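Local coordinates for protein probable adenylyl-sulfate kinase (Synechocystis sp., PDB 5CB8) that probably catalyses the ATP-dependent phosphorylation of adenosine 5'-phosphosulfate to 3'-phosphoadenylyl sulfate, a step in sulfate assimilation, at residues L49-D60 with L93-S103; G25-A36 with D121-L131. All coordinates share one frame; numbering follows the deposited sequence.

Contact 1 (L49-D60 with L93-S103); sequences LRDSGYRLEVLD and LTRNGVIVLVS. With ACT (acetate ion), chain J.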
loop_
_atom_site.group_PDB
_atom_site.type_symbol
_atom_site.label_atom_id
_atom_site.label_comp_id
_atom_site.label_asym_id
_atom_site.label_seq_id
_atom_site.Cartn_x
_atom_site.Cartn_y
_atom_site.Cartn_z
ATOM N N LEU B 49 -18.061 4.253 -12.449
ATOM C CA LEU B 49 -17.474 2.920 -12.502
ATOM C C LEU B 49 -18.181 1.948 -11.557
ATOM O O LEU B 49 -18.508 0.821 -11.948
ATOM C CB LEU B 49 -15.984 2.996 -12.177
ATOM C CG LEU B 49 -15.102 3.568 -13.287
ATOM C CD1 LEU B 49 -13.704 3.882 -12.770
ATOM C CD2 LEU B 49 -15.021 2.589 -14.435
ATOM N N ARG B 50 -18.422 2.385 -10.322
ATOM C CA ARG B 50 -19.084 1.535 -9.332
ATOM C C ARG B 50 -20.502 1.182 -9.761
ATOM O O ARG B 50 -20.957 0.059 -9.542
ATOM C CB ARG B 50 -19.100 2.192 -7.946
ATOM C CG ARG B 50 -17.734 2.252 -7.262
ATOM C CD ARG B 50 -17.858 2.232 -5.729
ATOM N NE ARG B 50 -16.731 2.904 -5.078
ATOM C CZ ARG B 50 -15.621 2.298 -4.661
ATOM N NH1 ARG B 50 -15.467 0.988 -4.816
ATOM N NH2 ARG B 50 -14.657 3.004 -4.084
ATOM N N ASP B 51 -21.192 2.133 -10.384
ATOM C CA ASP B 51 -22.563 1.899 -10.837
ATOM C C ASP B 51 -22.636 0.938 -12.027
ATOM O O ASP B 51 -23.718 0.492 -12.408
ATOM C CB ASP B 51 -23.263 3.222 -11.169
ATOM C CG ASP B 51 -23.580 4.050 -9.928
ATOM O OD1 ASP B 51 -23.450 3.528 -8.796
ATOM O OD2 ASP B 51 -23.974 5.228 -10.088
ATOM N N SER B 52 -21.483 0.619 -12.610
ATOM C CA SER B 52 -21.425 -0.335 -13.715
ATOM C C SER B 52 -20.888 -1.693 -13.263
ATOM O O SER B 52 -20.785 -2.633 -14.063
ATOM C CB SER B 52 -20.592 0.222 -14.872
ATOM O OG SER B 52 -21.310 1.221 -15.572
ATOM N N GLY B 53 -20.541 -1.792 -11.981
ATOM C CA GLY B 53 -20.157 -3.066 -11.402
ATOM C C GLY B 53 -18.663 -3.275 -11.311
ATOM O O GLY B 53 -18.209 -4.368 -10.964
ATOM N N TYR B 54 -17.895 -2.231 -11.612
ATOM C CA TYR B 54 -16.445 -2.345 -11.588
ATOM C C TYR B 54 -15.874 -2.271 -10.176
ATOM O O TYR B 54 -16.442 -1.625 -9.286
ATOM C CB TYR B 54 -15.788 -1.321 -12.522
ATOM C CG TYR B 54 -16.122 -1.595 -13.967
ATOM C CD1 TYR B 54 -15.526 -2.652 -14.647
ATOM C CD2 TYR B 54 -17.053 -0.820 -14.646
ATOM C CE1 TYR B 54 -15.845 -2.921 -15.962
ATOM C CE2 TYR B 54 -17.376 -1.079 -15.961
ATOM C CZ TYR B 54 -16.770 -2.130 -16.613
ATOM O OH TYR B 54 -17.093 -2.388 -17.927
ATOM N N ARG B 55 -14.745 -2.959 -10.012
ATOM C CA ARG B 55 -14.052 -3.175 -8.747
ATOM C C ARG B 55 -12.928 -2.150 -8.673
ATOM O O ARG B 55 -11.984 -2.221 -9.460
ATOM C CB ARG B 55 -13.430 -4.573 -8.812
ATOM C CG ARG B 55 -13.195 -5.304 -7.507
ATOM C CD ARG B 55 -11.960 -6.228 -7.619
ATOM N NE ARG B 55 -11.863 -6.962 -8.888
ATOM C CZ ARG B 55 -10.796 -7.666 -9.270
ATOM N NH1 ARG B 55 -9.727 -7.739 -8.484
ATOM N NH2 ARG B 55 -10.791 -8.305 -10.437
ATOM N N LEU B 56 -13.005 -1.194 -7.750
ATOM C CA LEU B 56 -11.998 -0.134 -7.730
ATOM C C LEU B 56 -11.508 0.264 -6.340
ATOM O O LEU B 56 -12.114 -0.086 -5.323
ATOM C CB LEU B 56 -12.493 1.096 -8.500
ATOM C CG LEU B 56 -13.628 1.942 -7.932
ATOM C CD1 LEU B 56 -13.100 3.025 -7.005
ATOM C CD2 LEU B 56 -14.419 2.570 -9.054
ATOM N N GLU B 57 -10.393 0.991 -6.323
ATOM C CA GLU B 57 -9.871 1.621 -5.111
ATOM C C GLU B 57 -9.478 3.044 -5.458
ATOM O O GLU B 57 -8.969 3.300 -6.549
ATOM C CB GLU B 57 -8.647 0.867 -4.572
ATOM C CG GLU B 57 -8.950 -0.543 -4.027
ATOM C CD GLU B 57 -9.882 -0.523 -2.823
ATOM O OE1 GLU B 57 -9.996 0.532 -2.154
ATOM O OE2 GLU B 57 -10.506 -1.571 -2.540
ATOM N N VAL B 58 -9.719 3.974 -4.543
ATOM C CA VAL B 58 -9.314 5.363 -4.763
ATOM C C VAL B 58 -8.166 5.694 -3.833
ATOM O O VAL B 58 -8.238 5.402 -2.639
ATOM C CB VAL B 58 -10.470 6.329 -4.481
ATOM C CG1 VAL B 58 -10.012 7.780 -4.635
ATOM C CG2 VAL B 58 -11.623 6.038 -5.417
ATOM N N LEU B 59 -7.097 6.268 -4.381
ATOM C CA LEU B 59 -5.996 6.762 -3.562
ATOM C C LEU B 59 -5.878 8.262 -3.808
ATOM O O LEU B 59 -5.274 8.699 -4.789
ATOM C CB LEU B 59 -4.687 6.022 -3.888
ATOM C CG LEU B 59 -4.675 4.504 -3.609
ATOM C CD1 LEU B 59 -3.391 3.856 -4.139
ATOM C CD2 LEU B 59 -4.832 4.213 -2.114
ATOM N N ASP B 60 -6.499 9.039 -2.923
ATOM C CA ASP B 60 -6.527 10.494 -3.005
ATOM C C ASP B 60 -5.419 11.033 -2.111
ATOM O O ASP B 60 -5.390 10.741 -0.908
ATOM C CB ASP B 60 -7.901 10.969 -2.510
ATOM C CG ASP B 60 -8.097 12.486 -2.603
ATOM O OD1 ASP B 60 -7.116 13.250 -2.717
ATOM O OD2 ASP B 60 -9.268 12.914 -2.531
ATOM N N LEU B 93 -2.242 -3.346 -6.586
ATOM C CA LEU B 93 -3.670 -3.482 -6.877
ATOM C C LEU B 93 -3.902 -3.706 -8.371
ATOM O O LEU B 93 -4.674 -4.577 -8.766
ATOM C CB LEU B 93 -4.446 -2.251 -6.383
ATOM C CG LEU B 93 -4.572 -2.127 -4.860
ATOM C CD1 LEU B 93 -4.970 -0.707 -4.458
ATOM C CD2 LEU B 93 -5.596 -3.145 -4.336
ATOM N N THR B 94 -3.221 -2.918 -9.196
ATOM C CA THR B 94 -3.390 -2.995 -10.651
ATOM C C THR B 94 -3.029 -4.365 -11.202
ATOM O O THR B 94 -3.751 -4.923 -12.036
ATOM C CB THR B 94 -2.526 -1.929 -11.343
ATOM O OG1 THR B 94 -2.940 -0.633 -10.904
ATOM C CG2 THR B 94 -2.656 -2.013 -12.860
ATOM N N ARG B 95 -1.918 -4.924 -10.736
ATOM C CA ARG B 95 -1.486 -6.207 -11.275
ATOM C C ARG B 95 -2.364 -7.349 -10.783
ATOM O O ARG B 95 -2.224 -8.476 -11.248
ATOM C CB ARG B 95 0.002 -6.469 -10.994
ATOM C CG ARG B 95 0.364 -6.860 -9.565
ATOM C CD ARG B 95 1.892 -6.876 -9.446
ATOM N NE ARG B 95 2.401 -7.398 -8.179
ATOM C CZ ARG B 95 3.697 -7.427 -7.873
ATOM N NH1 ARG B 95 4.590 -6.972 -8.747
ATOM N NH2 ARG B 95 4.106 -7.910 -6.704
ATOM N N ASN B 96 -3.282 -7.053 -9.864
ATOM C CA ASN B 96 -4.267 -8.051 -9.439
ATOM C C ASN B 96 -5.684 -7.742 -9.929
ATOM O O ASN B 96 -6.667 -8.221 -9.357
ATOM C CB ASN B 96 -4.234 -8.241 -7.923
ATOM C CG ASN B 96 -2.995 -8.982 -7.470
ATOM O OD1 ASN B 96 -2.904 -10.198 -7.621
ATOM N ND2 ASN B 96 -2.020 -8.250 -6.940
ATOM N N GLY B 97 -5.782 -6.951 -10.994
ATOM C CA GLY B 97 -7.058 -6.747 -11.666
ATOM C C GLY B 97 -7.888 -5.559 -11.212
ATOM O O GLY B 97 -8.966 -5.312 -11.762
ATOM N N VAL B 98 -7.396 -4.813 -10.226
ATOM C CA VAL B 98 -8.153 -3.688 -9.676
ATOM C C VAL B 98 -7.969 -2.405 -10.500
ATOM O O VAL B 98 -6.876 -2.128 -11.006
ATOM C CB VAL B 98 -7.753 -3.419 -8.210
ATOM C CG1 VAL B 98 -8.657 -2.373 -7.587
ATOM C CG2 VAL B 98 -7.823 -4.700 -7.394
ATOM N N ILE B 99 -9.045 -1.634 -10.645
ATOM C CA ILE B 99 -8.963 -0.312 -11.250
ATOM C C ILE B 99 -8.626 0.670 -10.130
ATOM O O ILE B 99 -9.369 0.784 -9.157
ATOM C CB ILE B 99 -10.299 0.089 -11.910
ATOM C CG1 ILE B 99 -10.556 -0.758 -13.161
ATOM C CG2 ILE B 99 -10.298 1.567 -12.274
ATOM C CD1 ILE B 99 -11.948 -0.564 -13.770
ATOM N N VAL B 100 -7.496 1.361 -10.252
ATOM C CA VAL B 100 -7.046 2.263 -9.197
ATOM C C VAL B 100 -7.164 3.708 -9.659
ATOM O O VAL B 100 -6.612 4.077 -10.700
ATOM C CB VAL B 100 -5.578 1.979 -8.818
ATOM C CG1 VAL B 100 -5.149 2.857 -7.631
ATOM C CG2 VAL B 100 -5.407 0.506 -8.481
ATOM N N LEU B 101 -7.897 4.520 -8.900
ATOM C CA LEU B 101 -8.013 5.948 -9.209
ATOM C C LEU B 101 -7.096 6.722 -8.280
ATOM O O LEU B 101 -7.327 6.755 -7.073
ATOM C CB LEU B 101 -9.452 6.441 -8.997
ATOM C CG LEU B 101 -10.502 6.264 -10.094
ATOM C CD1 LEU B 101 -10.399 4.929 -10.773
ATOM C CD2 LEU B 101 -11.908 6.462 -9.542
ATOM N N VAL B 102 -6.062 7.349 -8.833
ATOM C CA VAL B 102 -5.156 8.165 -8.020
ATOM C C VAL B 102 -5.414 9.636 -8.289
ATOM O O VAL B 102 -5.560 10.049 -9.444
ATOM C CB VAL B 102 -3.686 7.851 -8.327
ATOM C CG1 VAL B 102 -2.752 8.806 -7.550
ATOM C CG2 VAL B 102 -3.373 6.396 -7.973
ATOM N N SER B 103 -5.497 10.424 -7.222
ATOM C CA SER B 103 -5.615 11.868 -7.353
ATOM C C SER B 103 -4.523 12.488 -6.496
ATOM O O SER B 103 -4.592 12.441 -5.267
ATOM C CB SER B 103 -6.981 12.349 -6.867
ATOM O OG SER B 103 -7.088 13.760 -6.974
HETATM C C ACT J . 3.819 -6.764 -12.837
HETATM O O ACT J . 3.330 -7.870 -13.157
HETATM O OXT ACT J . 4.721 -6.780 -11.968
HETATM C CH3 ACT J . 3.334 -5.493 -13.453
HETATM O O HOH W 1 -6.392 15.070 -4.515
#
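L101 and E57 meet in the middle of two parallel strands, 56-60 and 99-103, where L101 N donates to E57 O at 2.9 Å and E57 N to I99 O. L59 N reaches L101 O, S103 N reaches L59 O, and I99 N joins the start of the row to R55 O. On the face carrying L56, V58, I99 and L101, the CD1 branch of L49 of helix 38-50 lies obliquely against L101 CD1 (4.0 Å) and I99 CG2 (4.1 Å). On the reverse face L59 CD1 touches V100 CG1, and the side chains of E57 and L93 cross at about a right angle, with L93 CD1 against CB and CG of E57. This is the edge of the parallel sheet of a P-loop kinase, with 56-60 its outermost strand within the chain. R55 reaches across to 93-103, its chain bent at chi2 and chi3: NH1 donates to N96 O (3.2 Å), which lies 21° out of the guanidinium plane, while G97 O lies over one face of that group. G97, at positive phi, closes helix 76-94 in a Schellman motif. At the far end one water bridges D60 OD1 (2.7 Å) and S103 OG (2.9 Å). Farther out, E57 OE1 forms a salt bridge with R95 of the second subunit, and its OE2 is hydrogen-bonded to N96 ND2 of that subunit; D60 OD1 also accepts from D62 N.

Contact 2 (G25-A36 with D121-L131); sequences GVTIWLTGLSGA and DFLEVFVNAPL. With SO4 (sulfate ion), chain H.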
loop_
_atom_site.group_PDB
_atom_site.type_symbol
_atom_site.label_atom_id
_atom_site.label_comp_id
_atom_site.label_asym_id
_atom_site.label_seq_id
_atom_site.Cartn_x
_atom_site.Cartn_y
_atom_site.Cartn_z
ATOM N N GLY B 25 -6.952 -4.713 -14.818
ATOM C CA GLY B 25 -6.373 -3.757 -13.888
ATOM C C GLY B 25 -5.734 -2.571 -14.587
ATOM O O GLY B 25 -5.116 -2.722 -15.646
ATOM N N VAL B 26 -5.878 -1.392 -13.989
ATOM C CA VAL B 26 -5.318 -0.172 -14.549
ATOM C C VAL B 26 -5.264 0.922 -13.486
ATOM O O VAL B 26 -6.171 1.047 -12.655
ATOM C CB VAL B 26 -6.119 0.292 -15.817
ATOM C CG1 VAL B 26 -7.578 0.546 -15.482
ATOM C CG2 VAL B 26 -5.485 1.528 -16.447
ATOM N N THR B 27 -4.179 1.687 -13.481
ATOM C CA THR B 27 -4.092 2.869 -12.630
ATOM C C THR B 27 -4.443 4.101 -13.454
ATOM O O THR B 27 -3.793 4.390 -14.462
ATOM C CB THR B 27 -2.690 3.023 -12.040
ATOM O OG1 THR B 27 -2.467 1.967 -11.092
ATOM C CG2 THR B 27 -2.536 4.374 -11.338
ATOM N N ILE B 28 -5.490 4.806 -13.038
ATOM C CA ILE B 28 -5.893 6.048 -13.687
ATOM C C ILE B 28 -5.358 7.185 -12.821
ATOM O O ILE B 28 -5.817 7.373 -11.690
ATOM C CB ILE B 28 -7.428 6.126 -13.815
ATOM C CG1 ILE B 28 -7.954 4.888 -14.558
ATOM C CG2 ILE B 28 -7.858 7.419 -14.525
ATOM C CD1 ILE B 28 -9.456 4.727 -14.479
ATOM N N TRP B 29 -4.382 7.930 -13.348
ATOM C CA TRP B 29 -3.575 8.837 -12.531
ATOM C C TRP B 29 -3.859 10.305 -12.844
ATOM O O TRP B 29 -3.426 10.823 -13.880
ATOM C CB TRP B 29 -2.078 8.554 -12.741
ATOM C CG TRP B 29 -1.184 9.272 -11.766
ATOM C CD1 TRP B 29 -0.849 10.600 -11.780
ATOM C CD2 TRP B 29 -0.516 8.703 -10.629
ATOM N NE1 TRP B 29 -0.015 10.889 -10.721
ATOM C CE2 TRP B 29 0.201 9.741 -10.002
ATOM C CE3 TRP B 29 -0.463 7.411 -10.085
ATOM C CZ2 TRP B 29 0.962 9.533 -8.849
ATOM C CZ3 TRP B 29 0.300 7.204 -8.944
ATOM C CH2 TRP B 29 1.006 8.259 -8.340
ATOM N N LEU B 30 -4.580 10.974 -11.944
ATOM C CA LEU B 30 -4.931 12.376 -12.149
ATOM C C LEU B 30 -3.884 13.291 -11.505
ATOM O O LEU B 30 -3.660 13.250 -10.289
ATOM C CB LEU B 30 -6.327 12.678 -11.589
ATOM C CG LEU B 30 -7.498 12.340 -12.525
ATOM C CD1 LEU B 30 -7.558 10.858 -12.831
ATOM C CD2 LEU B 30 -8.834 12.794 -11.948
ATOM N N THR B 31 -3.239 14.107 -12.337
ATOM C CA THR B 31 -2.234 15.049 -11.881
ATOM C C THR B 31 -2.688 16.469 -12.232
ATOM O O THR B 31 -3.396 16.666 -13.213
ATOM C CB THR B 31 -0.863 14.736 -12.541
ATOM O OG1 THR B 31 0.114 15.693 -12.125
ATOM C CG2 THR B 31 -0.970 14.754 -14.062
ATOM N N GLY B 32 -2.294 17.456 -11.432
ATOM C CA GLY B 32 -2.683 18.829 -11.720
ATOM C C GLY B 32 -2.576 19.708 -10.490
ATOM O O GLY B 32 -2.353 19.201 -9.388
ATOM N N LEU B 33 -2.758 21.018 -10.669
ATOM C CA LEU B 33 -2.599 21.982 -9.571
ATOM C C LEU B 33 -3.603 21.753 -8.453
ATOM O O LEU B 33 -4.645 21.127 -8.667
ATOM C CB LEU B 33 -2.786 23.412 -10.097
ATOM C CG LEU B 33 -1.789 23.876 -11.165
ATOM C CD1 LEU B 33 -2.114 25.296 -11.618
ATOM C CD2 LEU B 33 -0.376 23.804 -10.598
ATOM N N SER B 34 -3.299 22.272 -7.262
ATOM C CA SER B 34 -4.294 22.321 -6.186
ATOM C C SER B 34 -5.476 23.150 -6.656
ATOM O O SER B 34 -5.300 24.287 -7.111
ATOM C CB SER B 34 -3.706 22.949 -4.923
ATOM O OG SER B 34 -4.737 23.321 -4.005
ATOM N N GLY B 35 -6.678 22.591 -6.557
ATOM C CA GLY B 35 -7.869 23.329 -6.947
ATOM C C GLY B 35 -8.303 23.107 -8.388
ATOM O O GLY B 35 -9.332 23.621 -8.802
ATOM N N ALA B 36 -7.529 22.348 -9.158
ATOM C CA ALA B 36 -7.833 22.154 -10.579
ATOM C C ALA B 36 -9.052 21.258 -10.832
ATOM O O ALA B 36 -9.540 21.176 -11.962
ATOM C CB ALA B 36 -6.611 21.609 -11.321
ATOM N N ASP B 121 0.118 -0.720 -17.037
ATOM C CA ASP B 121 -1.279 -0.380 -17.286
ATOM C C ASP B 121 -1.639 0.866 -16.497
ATOM O O ASP B 121 -2.142 0.795 -15.367
ATOM C CB ASP B 121 -2.180 -1.548 -16.920
ATOM C CG ASP B 121 -1.874 -2.762 -17.737
ATOM O OD1 ASP B 121 -2.196 -2.746 -18.943
ATOM O OD2 ASP B 121 -1.284 -3.710 -17.188
ATOM N N PHE B 122 -1.391 2.008 -17.122
ATOM C CA PHE B 122 -1.365 3.282 -16.431
ATOM C C PHE B 122 -1.848 4.331 -17.412
ATOM O O PHE B 122 -1.383 4.380 -18.558
ATOM C CB PHE B 122 0.086 3.564 -16.032
ATOM C CG PHE B 122 0.295 4.853 -15.286
ATOM C CD1 PHE B 122 0.382 6.061 -15.970
ATOM C CD2 PHE B 122 0.476 4.848 -13.911
ATOM C CE1 PHE B 122 0.602 7.245 -15.289
ATOM C CE2 PHE B 122 0.699 6.028 -13.221
ATOM C CZ PHE B 122 0.768 7.228 -13.915
ATOM N N LEU B 123 -2.792 5.157 -16.973
ATOM C CA LEU B 123 -3.317 6.240 -17.797
ATOM C C LEU B 123 -3.062 7.556 -17.085
ATOM O O LEU B 123 -3.584 7.779 -15.986
ATOM C CB LEU B 123 -4.826 6.082 -17.995
ATOM C CG LEU B 123 -5.326 5.003 -18.942
ATOM C CD1 LEU B 123 -6.821 5.187 -19.213
ATOM C CD2 LEU B 123 -4.520 5.078 -20.226
ATOM N N GLU B 124 -2.270 8.429 -17.702
ATOM C CA GLU B 124 -1.982 9.737 -17.116
ATOM C C GLU B 124 -3.061 10.729 -17.545
ATOM O O GLU B 124 -3.239 10.993 -18.736
ATOM C CB GLU B 124 -0.604 10.242 -17.566
ATOM C CG GLU B 124 -0.182 11.579 -16.940
ATOM C CD GLU B 124 1.167 12.062 -17.458
ATOM O OE1 GLU B 124 1.425 11.953 -18.677
ATOM O OE2 GLU B 124 1.976 12.561 -16.649
ATOM N N VAL B 125 -3.776 11.281 -16.574
ATOM C CA VAL B 125 -4.826 12.239 -16.865
ATOM C C VAL B 125 -4.371 13.609 -16.361
ATOM O O VAL B 125 -4.183 13.798 -15.159
ATOM C CB VAL B 125 -6.148 11.824 -16.183
ATOM C CG1 VAL B 125 -7.259 12.819 -16.509
ATOM C CG2 VAL B 125 -6.557 10.412 -16.624
ATOM N N PHE B 126 -4.160 14.550 -17.281
ATOM C CA PHE B 126 -3.762 15.912 -16.919
ATOM C C PHE B 126 -5.021 16.728 -16.621
ATOM O O PHE B 126 -5.753 17.109 -17.535
ATOM C CB PHE B 126 -2.985 16.550 -18.083
ATOM C CG PHE B 126 -2.463 17.942 -17.804
ATOM C CD1 PHE B 126 -2.425 18.455 -16.511
ATOM C CD2 PHE B 126 -2.006 18.734 -18.850
ATOM C CE1 PHE B 126 -1.946 19.734 -16.265
ATOM C CE2 PHE B 126 -1.519 20.012 -18.614
ATOM C CZ PHE B 126 -1.492 20.513 -17.312
ATOM N N VAL B 127 -5.286 16.964 -15.342
ATOM C CA VAL B 127 -6.364 17.852 -14.943
ATOM C C VAL B 127 -5.801 19.260 -14.978
ATOM O O VAL B 127 -5.097 19.691 -14.047
ATOM C CB VAL B 127 -6.891 17.492 -13.550
ATOM C CG1 VAL B 127 -8.096 18.362 -13.209
ATOM C CG2 VAL B 127 -7.286 16.016 -13.517
ATOM N N ASN B 128 -6.104 19.967 -16.069
ATOM C CA ASN B 128 -5.435 21.213 -16.412
ATOM C C ASN B 128 -6.344 22.421 -16.217
ATOM O O ASN B 128 -7.212 22.689 -17.052
ATOM C CB ASN B 128 -4.976 21.126 -17.878
ATOM C CG ASN B 128 -4.228 22.365 -18.356
ATOM O OD1 ASN B 128 -3.908 23.272 -17.580
ATOM N ND2 ASN B 128 -3.919 22.389 -19.652
ATOM N N ALA B 129 -6.149 23.142 -15.115
ATOM C CA ALA B 129 -6.815 24.426 -14.897
ATOM C C ALA B 129 -5.754 25.514 -14.788
ATOM O O ALA B 129 -4.679 25.270 -14.248
ATOM C CB ALA B 129 -7.656 24.376 -13.625
ATOM N N PRO B 130 -6.050 26.724 -15.288
ATOM C CA PRO B 130 -5.054 27.798 -15.198
ATOM C C PRO B 130 -4.759 28.131 -13.742
ATOM O O PRO B 130 -5.665 28.032 -12.903
ATOM C CB PRO B 130 -5.760 28.981 -15.858
ATOM C CG PRO B 130 -6.762 28.351 -16.793
ATOM C CD PRO B 130 -7.240 27.132 -16.054
ATOM N N LEU B 131 -3.520 28.508 -13.439
ATOM C CA LEU B 131 -3.169 28.886 -12.077
ATOM C C LEU B 131 -4.084 29.992 -11.568
ATOM O O LEU B 131 -4.528 29.959 -10.418
ATOM C CB LEU B 131 -1.709 29.344 -11.992
ATOM C CG LEU B 131 -1.269 29.814 -10.595
ATOM C CD1 LEU B 131 -1.073 28.627 -9.660
ATOM C CD2 LEU B 131 0.005 30.638 -10.653
HETATM S S SO4 H . -8.140 19.417 -6.677
HETATM O O1 SO4 H . -8.639 18.142 -6.199
HETATM O O2 SO4 H . -9.250 20.338 -6.908
HETATM O O3 SO4 H . -7.418 19.203 -7.940
HETATM O O4 SO4 H . -7.220 20.030 -5.702
HETATM O O HOH W 2 -3.705 -5.187 -15.670
HETATM O O HOH W 3 -3.725 21.811 -13.298
#
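F122 and W29 make the closest side-chain contact between strands 26-31 and 122-127: F122 CZ sits 3.4 Å from W29 CB, and its CE2 is 3.6 Å from W29 CE3. The phenyl ring and the five-membered ring of W29 are inclined by only 29° but slid apart, so they hardly overlap. With CG anti to the backbone N (chi1 -179°), the F122 ring ends nearer strand 26-31, bringing CZ to W29 CB, and T27 CG2 fills in beside F122 CD2. On the reverse face V125 lies alongside I28 and L30, all three pointing the same way, and V127 CG2 packs on L30 CG at 3.8 Å. Six backbone bonds join the strands in parallel register, from T27 N to D121 O through V127 N to T31 O. W29 NE1 is hydrogen-bonded to S106 OG, the probable phosphoserine site, and T31 OG1 to I105 O and S106 OG.

Both ends are looser and involve water. At the start, a water donates to G25 O and, weakly, to D121 OD2, while D121 OD1 is hydrogen-bonded to Y194 OH. Past the strands the direct backbone pairing ends, and another water accepts a hydrogen bond from L33 N (2.9 Å) and donates one to V127 O (2.6 Å), linking two atoms that lie 4.3 Å apart. Beyond it A36 CB meets A129 CB at 3.7 Å, and L33 CD1 reaches across to L131. The turn from L33 to A36 presents G35 N to a sulfate oxygen, O4, at 2.8 Å; G37, K38 and T39 complete the grip on this ion. A strand running into a glycine-rich loop whose amides hold an anion is the Walker A P-loop, consistent with the ATP site inferred for these residues.

In the fold
From the N terminus the chain enters strand 26-31, runs through the P-loop into helix 38-50, and turns into strand 56-60. Helices 61-64 and 76-94 then lead to strand 99-103, where contact 1 closes the inner loop; helix 109-119 follows, and strand 122-127 closes the outer one in contact 2. The two do not cross: contact 1 falls wholly between the two segments of contact 2. In the sheet, contact 1 pairs 56-60 with 99-103 and contact 2 pairs 26-31 with 122-127; the backbone pairing of 99-103 with 26-31 joins the two, and T94 and T27 are probably hydrogen-bonded through their hydroxyls.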